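Local coordinates for protein oxidoreductase (Listeria innocua, PDB 3E18) that binds NAD and is probably a dehydrogenase of the GFO/IDH/MocA oxidoreductase family, although its substrate is not known, at residues 142-156 / 231-245. Residues are numbered along the deposited sequence; the frame is centred on the assembly and turned at random. Where two conformers were deposited one is given.
Sequences TIGEMFHLESRVHGA and TNFIKLPRWYVKGTE. With GOL (glycerol), chain J.
Arg-238 reaches across to Ser-151, its NH1 donating to OG over 2.8 Å, with the hydroxyl close to the guanidinium plane. The arginine turns back at chi2 (68°) to get there, and Asp-130 takes its NE in a salt bridge. One face of the guanidinium carries Val-153 CG2, the opposite face Trp-239 NE1, itself hydrogen-bonded to Asp-130. Farther along, His-154 ND1 accepts Leu-236 N at 3.2 Å, the bond nearly straight at the hydrogen yet tilted from the imidazole plane; NE2 is hydrogen-bonded to Glu-227, and the two bonds together probably fix the ring's rotation. On the sheet face that bears His-148, Glu-150 and Tyr-240, the Glu-150 carboxylate lies beside the Tyr-240 ring: Arg-152 NH1 and NH2 both close on OE1, while His-148, its ND1 bonded to Thr-223, brings NE2 to OE2 in the imidazole plane at 2.7 Å. A water joins Arg-152 NH2 to the carbonyls of Glu-150 and Pro-237. The backbones beneath illustrate how antiparallel pairing absorbs a change of register: strands 146-154 and 239-243, neighbours in the mixed sheet of the C-terminal domain, pass a classic beta bulge where Phe-147 and His-148 both face Lys-242. On the sheet face turned to helices 129-140 and 173-188, Ser-151 CB sits over the Trp-239 six-membered ring, 4.0 Å from its centroid, and Met-146 SD and Leu-149 CG both pack against Val-241. Beyond the strands, Ala-156 CB rests on the Phe-233 ring face, 3.7 Å from CD1.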
loop_
_atom_site.group_PDB
_atom_site.type_symbol
_atom_site.label_atom_id
_atom_site.label_comp_id
_atom_site.label_asym_id
_atom_site.label_seq_id
_atom_site.Cartn_x
_atom_site.Cartn_y
_atom_site.Cartn_z
ATOM N N THR A 142 -13.471 17.323 6.180
ATOM C CA THR A 142 -12.316 18.210 6.112
ATOM C C THR A 142 -11.542 18.109 4.795
ATOM O O THR A 142 -11.033 19.119 4.280
ATOM C CB THR A 142 -11.349 17.915 7.284
ATOM O OG1 THR A 142 -12.071 17.950 8.510
ATOM C CG2 THR A 142 -10.226 18.930 7.355
ATOM N N ILE A 143 -11.427 16.892 4.261
ATOM C CA ILE A 143 -10.821 16.701 2.950
ATOM C C ILE A 143 -11.875 16.209 1.960
ATOM O O ILE A 143 -11.590 15.418 1.066
ATOM C CB ILE A 143 -9.572 15.796 2.991
ATOM C CG1 ILE A 143 -9.867 14.437 3.653
ATOM C CG2 ILE A 143 -8.443 16.497 3.739
ATOM C CD1 ILE A 143 -8.692 13.460 3.620
ATOM N N GLY A 144 -13.096 16.704 2.126
ATOM C CA GLY A 144 -14.243 16.237 1.336
ATOM C C GLY A 144 -14.687 14.871 1.834
ATOM O O GLY A 144 -14.545 14.554 3.022
ATOM N N GLU A 145 -15.207 14.055 0.920
ATOM C CA GLU A 145 -15.580 12.672 1.208
ATOM C C GLU A 145 -14.338 11.798 1.243
ATOM O O GLU A 145 -13.675 11.616 0.212
ATOM C CB GLU A 145 -16.550 12.157 0.139
ATOM C CG GLU A 145 -17.837 12.961 0.087
ATOM C CD GLU A 145 -18.883 12.366 -0.841
ATOM O OE1 GLU A 145 -18.512 11.798 -1.895
ATOM O OE2 GLU A 145 -20.087 12.480 -0.516
ATOM N N MET A 146 -14.017 11.283 2.430
ATOM C CA MET A 146 -12.848 10.426 2.628
ATOM C C MET A 146 -13.185 9.072 2.020
ATOM O O MET A 146 -14.152 8.437 2.442
ATOM C CB MET A 146 -12.529 10.287 4.124
ATOM C CG MET A 146 -11.139 9.754 4.445
ATOM S SD MET A 146 -10.796 9.714 6.212
ATOM C CE MET A 146 -10.692 11.458 6.581
ATOM N N PHE A 147 -12.412 8.644 1.021
ATOM C CA PHE A 147 -12.723 7.399 0.294
ATOM C C PHE A 147 -11.630 6.341 0.407
ATOM O O PHE A 147 -11.811 5.210 -0.021
ATOM C CB PHE A 147 -13.100 7.671 -1.183
ATOM C CG PHE A 147 -11.980 8.282 -2.027
ATOM C CD1 PHE A 147 -10.965 7.494 -2.562
ATOM C CD2 PHE A 147 -11.975 9.646 -2.312
ATOM C CE1 PHE A 147 -9.943 8.055 -3.336
ATOM C CE2 PHE A 147 -10.975 10.211 -3.093
ATOM C CZ PHE A 147 -9.948 9.419 -3.596
ATOM N N HIS A 148 -10.490 6.694 0.996
ATOM C CA HIS A 148 -9.414 5.745 1.099
ATOM C C HIS A 148 -8.598 6.057 2.349
ATOM O O HIS A 148 -8.213 7.195 2.540
ATOM C CB HIS A 148 -8.521 5.774 -0.153
ATOM C CG HIS A 148 -7.349 4.844 -0.064
ATOM N ND1 HIS A 148 -7.470 3.478 -0.199
ATOM C CD2 HIS A 148 -6.040 5.082 0.197
ATOM C CE1 HIS A 148 -6.287 2.914 -0.038
ATOM N NE2 HIS A 148 -5.401 3.865 0.203
ATOM N N LEU A 149 -8.386 5.054 3.203
ATOM C CA LEU A 149 -7.655 5.259 4.479
ATOM C C LEU A 149 -6.524 4.282 4.637
ATOM O O LEU A 149 -6.687 3.097 4.409
ATOM C CB LEU A 149 -8.598 5.092 5.686
ATOM C CG LEU A 149 -9.806 6.024 5.831
ATOM C CD1 LEU A 149 -11.031 5.536 5.033
ATOM C CD2 LEU A 149 -10.148 6.146 7.302
ATOM N N GLU A 150 -5.363 4.744 5.090
ATOM C CA GLU A 150 -4.292 3.806 5.304
ATOM C C GLU A 150 -3.851 3.991 6.738
ATOM O O GLU A 150 -3.523 5.092 7.135
ATOM C CB GLU A 150 -3.127 4.019 4.320
ATOM C CG GLU A 150 -3.523 3.796 2.870
ATOM C CD GLU A 150 -2.434 4.049 1.855
ATOM O OE1 GLU A 150 -1.238 4.217 2.216
ATOM O OE2 GLU A 150 -2.796 4.073 0.662
ATOM N N SER A 151 -3.907 2.908 7.510
ATOM C CA SER A 151 -3.653 2.931 8.943
ATOM C C SER A 151 -2.531 1.947 9.222
ATOM O O SER A 151 -2.662 0.755 8.934
ATOM C CB SER A 151 -4.949 2.555 9.669
ATOM O OG SER A 151 -4.774 2.444 11.072
ATOM N N ARG A 152 -1.414 2.428 9.772
ATOM C CA ARG A 152 -0.213 1.608 9.885
ATOM C C ARG A 152 0.382 1.728 11.273
ATOM O O ARG A 152 0.526 2.818 11.787
ATOM C CB ARG A 152 0.872 2.074 8.888
ATOM C CG ARG A 152 0.592 1.796 7.413
ATOM C CD ARG A 152 1.733 2.312 6.523
ATOM N NE ARG A 152 1.517 1.982 5.102
ATOM C CZ ARG A 152 0.883 2.752 4.220
ATOM N NH1 ARG A 152 0.742 2.348 2.962
ATOM N NH2 ARG A 152 0.370 3.919 4.583
ATOM N N VAL A 153 0.727 0.603 11.876
ATOM C CA VAL A 153 1.552 0.637 13.079
ATOM C C VAL A 153 2.841 -0.111 12.784
ATOM O O VAL A 153 2.846 -1.335 12.660
ATOM C CB VAL A 153 0.809 0.065 14.323
ATOM C CG1 VAL A 153 1.745 0.033 15.531
ATOM C CG2 VAL A 153 -0.424 0.911 14.650
ATOM N N HIS A 154 3.939 0.629 12.686
ATOM C CA HIS A 154 5.235 0.066 12.344
ATOM C C HIS A 154 6.191 0.215 13.516
ATOM O O HIS A 154 6.117 1.184 14.269
ATOM C CB HIS A 154 5.834 0.824 11.154
ATOM C CG HIS A 154 5.249 0.451 9.822
ATOM N ND1 HIS A 154 5.690 1.014 8.644
ATOM C CD2 HIS A 154 4.291 -0.441 9.476
ATOM C CE1 HIS A 154 5.011 0.504 7.631
ATOM N NE2 HIS A 154 4.159 -0.385 8.106
ATOM N N GLY A 155 7.112 -0.727 13.643
ATOM C CA GLY A 155 8.159 -0.634 14.667
ATOM C C GLY A 155 9.192 -1.694 14.400
ATOM O O GLY A 155 9.026 -2.483 13.486
ATOM N N ALA A 156 10.279 -1.713 15.169
ATOM C CA ALA A 156 11.254 -2.778 15.011
ATOM C C ALA A 156 11.619 -3.410 16.352
ATOM O O ALA A 156 12.788 -3.492 16.717
ATOM C CB ALA A 156 12.492 -2.277 14.279
ATOM N N THR A 231 9.100 -5.308 12.106
ATOM C CA THR A 231 10.444 -5.496 11.529
ATOM C C THR A 231 10.837 -4.277 10.683
ATOM O O THR A 231 11.611 -4.382 9.726
ATOM C CB THR A 231 10.481 -6.756 10.630
ATOM O OG1 THR A 231 9.365 -6.728 9.718
ATOM C CG2 THR A 231 10.373 -8.010 11.472
ATOM N N ASN A 232 10.269 -3.124 11.031
ATOM C CA ASN A 232 10.410 -1.914 10.241
ATOM C C ASN A 232 11.291 -0.920 10.968
ATOM O O ASN A 232 10.834 -0.227 11.876
ATOM C CB ASN A 232 9.046 -1.287 10.011
ATOM C CG ASN A 232 8.075 -2.244 9.380
ATOM O OD1 ASN A 232 7.852 -3.346 9.883
ATOM N ND2 ASN A 232 7.483 -1.827 8.273
ATOM N N PHE A 233 12.546 -0.839 10.542
ATOM C CA PHE A 233 13.533 0.042 11.169
ATOM C C PHE A 233 13.305 1.501 10.782
ATOM O O PHE A 233 13.852 2.419 11.392
ATOM C CB PHE A 233 14.947 -0.430 10.830
ATOM C CG PHE A 233 15.284 -1.775 11.410
ATOM C CD1 PHE A 233 15.773 -1.880 12.717
ATOM C CD2 PHE A 233 15.133 -2.934 10.654
ATOM C CE1 PHE A 233 16.080 -3.115 13.264
ATOM C CE2 PHE A 233 15.440 -4.176 11.188
ATOM C CZ PHE A 233 15.916 -4.268 12.505
ATOM N N ILE A 234 12.460 1.701 9.770
ATOM C CA ILE A 234 11.966 3.003 9.392
ATOM C C ILE A 234 10.448 2.859 9.325
ATOM O O ILE A 234 9.953 1.881 8.771
ATOM C CB ILE A 234 12.555 3.447 8.015
ATOM C CG1 ILE A 234 14.074 3.636 8.128
ATOM C CG2 ILE A 234 11.884 4.728 7.512
ATOM C CD1 ILE A 234 14.799 3.826 6.781
ATOM N N LYS A 235 9.731 3.801 9.938
ATOM C CA LYS A 235 8.280 3.736 10.023
ATOM C C LYS A 235 7.641 4.583 8.929
ATOM O O LYS A 235 8.106 5.679 8.636
ATOM C CB LYS A 235 7.805 4.218 11.399
ATOM C CG LYS A 235 8.405 3.475 12.594
ATOM C CD LYS A 235 7.909 4.067 13.916
ATOM C CE LYS A 235 8.493 3.351 15.129
ATOM N NZ LYS A 235 9.909 3.731 15.424
ATOM N N LEU A 236 6.578 4.062 8.322
ATOM C CA LEU A 236 5.728 4.849 7.445
ATOM C C LEU A 236 4.713 5.582 8.340
ATOM O O LEU A 236 4.615 5.245 9.513
ATOM C CB LEU A 236 5.019 3.943 6.419
ATOM C CG LEU A 236 5.889 3.350 5.296
ATOM C CD1 LEU A 236 5.035 2.525 4.334
ATOM C CD2 LEU A 236 6.630 4.436 4.523
ATOM N N PRO A 237 3.981 6.602 7.819
ATOM C CA PRO A 237 3.034 7.313 8.704
ATOM C C PRO A 237 1.960 6.456 9.373
ATOM O O PRO A 237 1.504 5.450 8.799
ATOM C CB PRO A 237 2.345 8.326 7.762
ATOM C CG PRO A 237 2.687 7.907 6.406
ATOM C CD PRO A 237 4.014 7.227 6.483
ATOM N N ARG A 238 1.542 6.893 10.561
ATOM C CA ARG A 238 0.442 6.272 11.286
ATOM C C ARG A 238 -0.842 6.322 10.446
ATOM O O ARG A 238 -1.534 5.316 10.333
ATOM C CB ARG A 238 0.273 6.947 12.654
ATOM C CG ARG A 238 -0.904 6.473 13.496
ATOM C CD ARG A 238 -0.781 5.048 14.012
ATOM N NE ARG A 238 -2.043 4.624 14.607
ATOM C CZ ARG A 238 -3.069 4.098 13.942
ATOM N NH1 ARG A 238 -3.004 3.862 12.636
ATOM N NH2 ARG A 238 -4.160 3.774 14.604
ATOM N N TRP A 239 -1.136 7.474 9.845
ATOM C CA TRP A 239 -2.366 7.638 9.024
ATOM C C TRP A 239 -2.029 8.318 7.704
ATOM O O TRP A 239 -1.207 9.228 7.667
ATOM C CB TRP A 239 -3.382 8.493 9.775
ATOM C CG TRP A 239 -4.050 7.786 10.951
ATOM C CD1 TRP A 239 -3.723 7.897 12.275
ATOM C CD2 TRP A 239 -5.153 6.891 10.883
ATOM N NE1 TRP A 239 -4.557 7.112 13.044
ATOM C CE2 TRP A 239 -5.451 6.490 12.209
ATOM C CE3 TRP A 239 -5.936 6.396 9.827
ATOM C CZ2 TRP A 239 -6.491 5.606 12.507
ATOM C CZ3 TRP A 239 -6.961 5.513 10.118
ATOM C CH2 TRP A 239 -7.233 5.123 11.444
ATOM N N TYR A 240 -2.648 7.868 6.616
ATOM C CA TYR A 240 -2.535 8.546 5.341
ATOM C C TYR A 240 -3.907 8.382 4.723
ATOM O O TYR A 240 -4.345 7.265 4.465
ATOM C CB TYR A 240 -1.446 7.926 4.458
ATOM C CG TYR A 240 -1.321 8.552 3.064
ATOM C CD1 TYR A 240 -0.626 9.755 2.864
ATOM C CD2 TYR A 240 -1.900 7.935 1.954
ATOM C CE1 TYR A 240 -0.512 10.323 1.584
ATOM C CE2 TYR A 240 -1.789 8.491 0.673
ATOM C CZ TYR A 240 -1.105 9.686 0.497
ATOM O OH TYR A 240 -0.998 10.219 -0.772
ATOM N N VAL A 241 -4.600 9.494 4.535
ATOM C CA VAL A 241 -6.017 9.428 4.144
ATOM C C VAL A 241 -6.301 10.295 2.931
ATOM O O VAL A 241 -5.733 11.354 2.784
ATOM C CB VAL A 241 -6.969 9.789 5.338
ATOM C CG1 VAL A 241 -6.902 8.710 6.452
ATOM C CG2 VAL A 241 -6.644 11.172 5.932
ATOM N N LYS A 242 -7.214 9.850 2.067
ATOM C CA LYS A 242 -7.467 10.539 0.821
ATOM C C LYS A 242 -8.945 10.795 0.691
ATOM O O LYS A 242 -9.749 9.920 0.996
ATOM C CB LYS A 242 -7.026 9.676 -0.372
ATOM C CG LYS A 242 -5.515 9.461 -0.491
ATOM C CD LYS A 242 -5.175 8.614 -1.730
ATOM C CE LYS A 242 -5.254 9.445 -3.008
ATOM N NZ LYS A 242 -5.335 8.537 -4.191
ATOM N N GLY A 243 -9.288 11.992 0.230
ATOM C CA GLY A 243 -10.664 12.385 0.009
ATOM C C GLY A 243 -10.806 13.130 -1.293
ATOM O O GLY A 243 -9.807 13.455 -1.929
ATOM N N THR A 244 -12.049 13.393 -1.691
ATOM C CA THR A 244 -12.353 14.133 -2.922
ATOM C C THR A 244 -11.799 15.575 -2.942
ATOM O O THR A 244 -11.651 16.175 -4.002
ATOM C CB THR A 244 -13.868 14.172 -3.171
ATOM O OG1 THR A 244 -14.517 14.737 -2.025
ATOM C CG2 THR A 244 -14.403 12.775 -3.400
ATOM N N GLU A 245 -11.478 16.115 -1.765
ATOM C CA GLU A 245 -11.008 17.487 -1.637
ATOM C C GLU A 245 -9.793 17.564 -0.720
ATOM O O GLU A 245 -9.736 18.411 0.159
ATOM C CB GLU A 245 -12.120 18.383 -1.074
ATOM C CG GLU A 245 -13.436 18.413 -1.902
ATOM C CD GLU A 245 -13.304 19.133 -3.254
ATOM O OE1 GLU A 245 -12.303 19.853 -3.487
ATOM O OE2 GLU A 245 -14.228 18.983 -4.092
HETATM C C1 GOL J . 3.225 5.414 14.459
HETATM O O1 GOL J . 4.456 5.645 15.110
HETATM C C2 GOL J . 3.209 4.013 13.844
HETATM O O2 GOL J . 3.752 3.074 14.744
HETATM C C3 GOL J . 4.031 3.986 12.562
HETATM O O3 GOL J . 3.269 3.536 11.460
HETATM O O HOH W 1 -0.665 5.155 7.034
#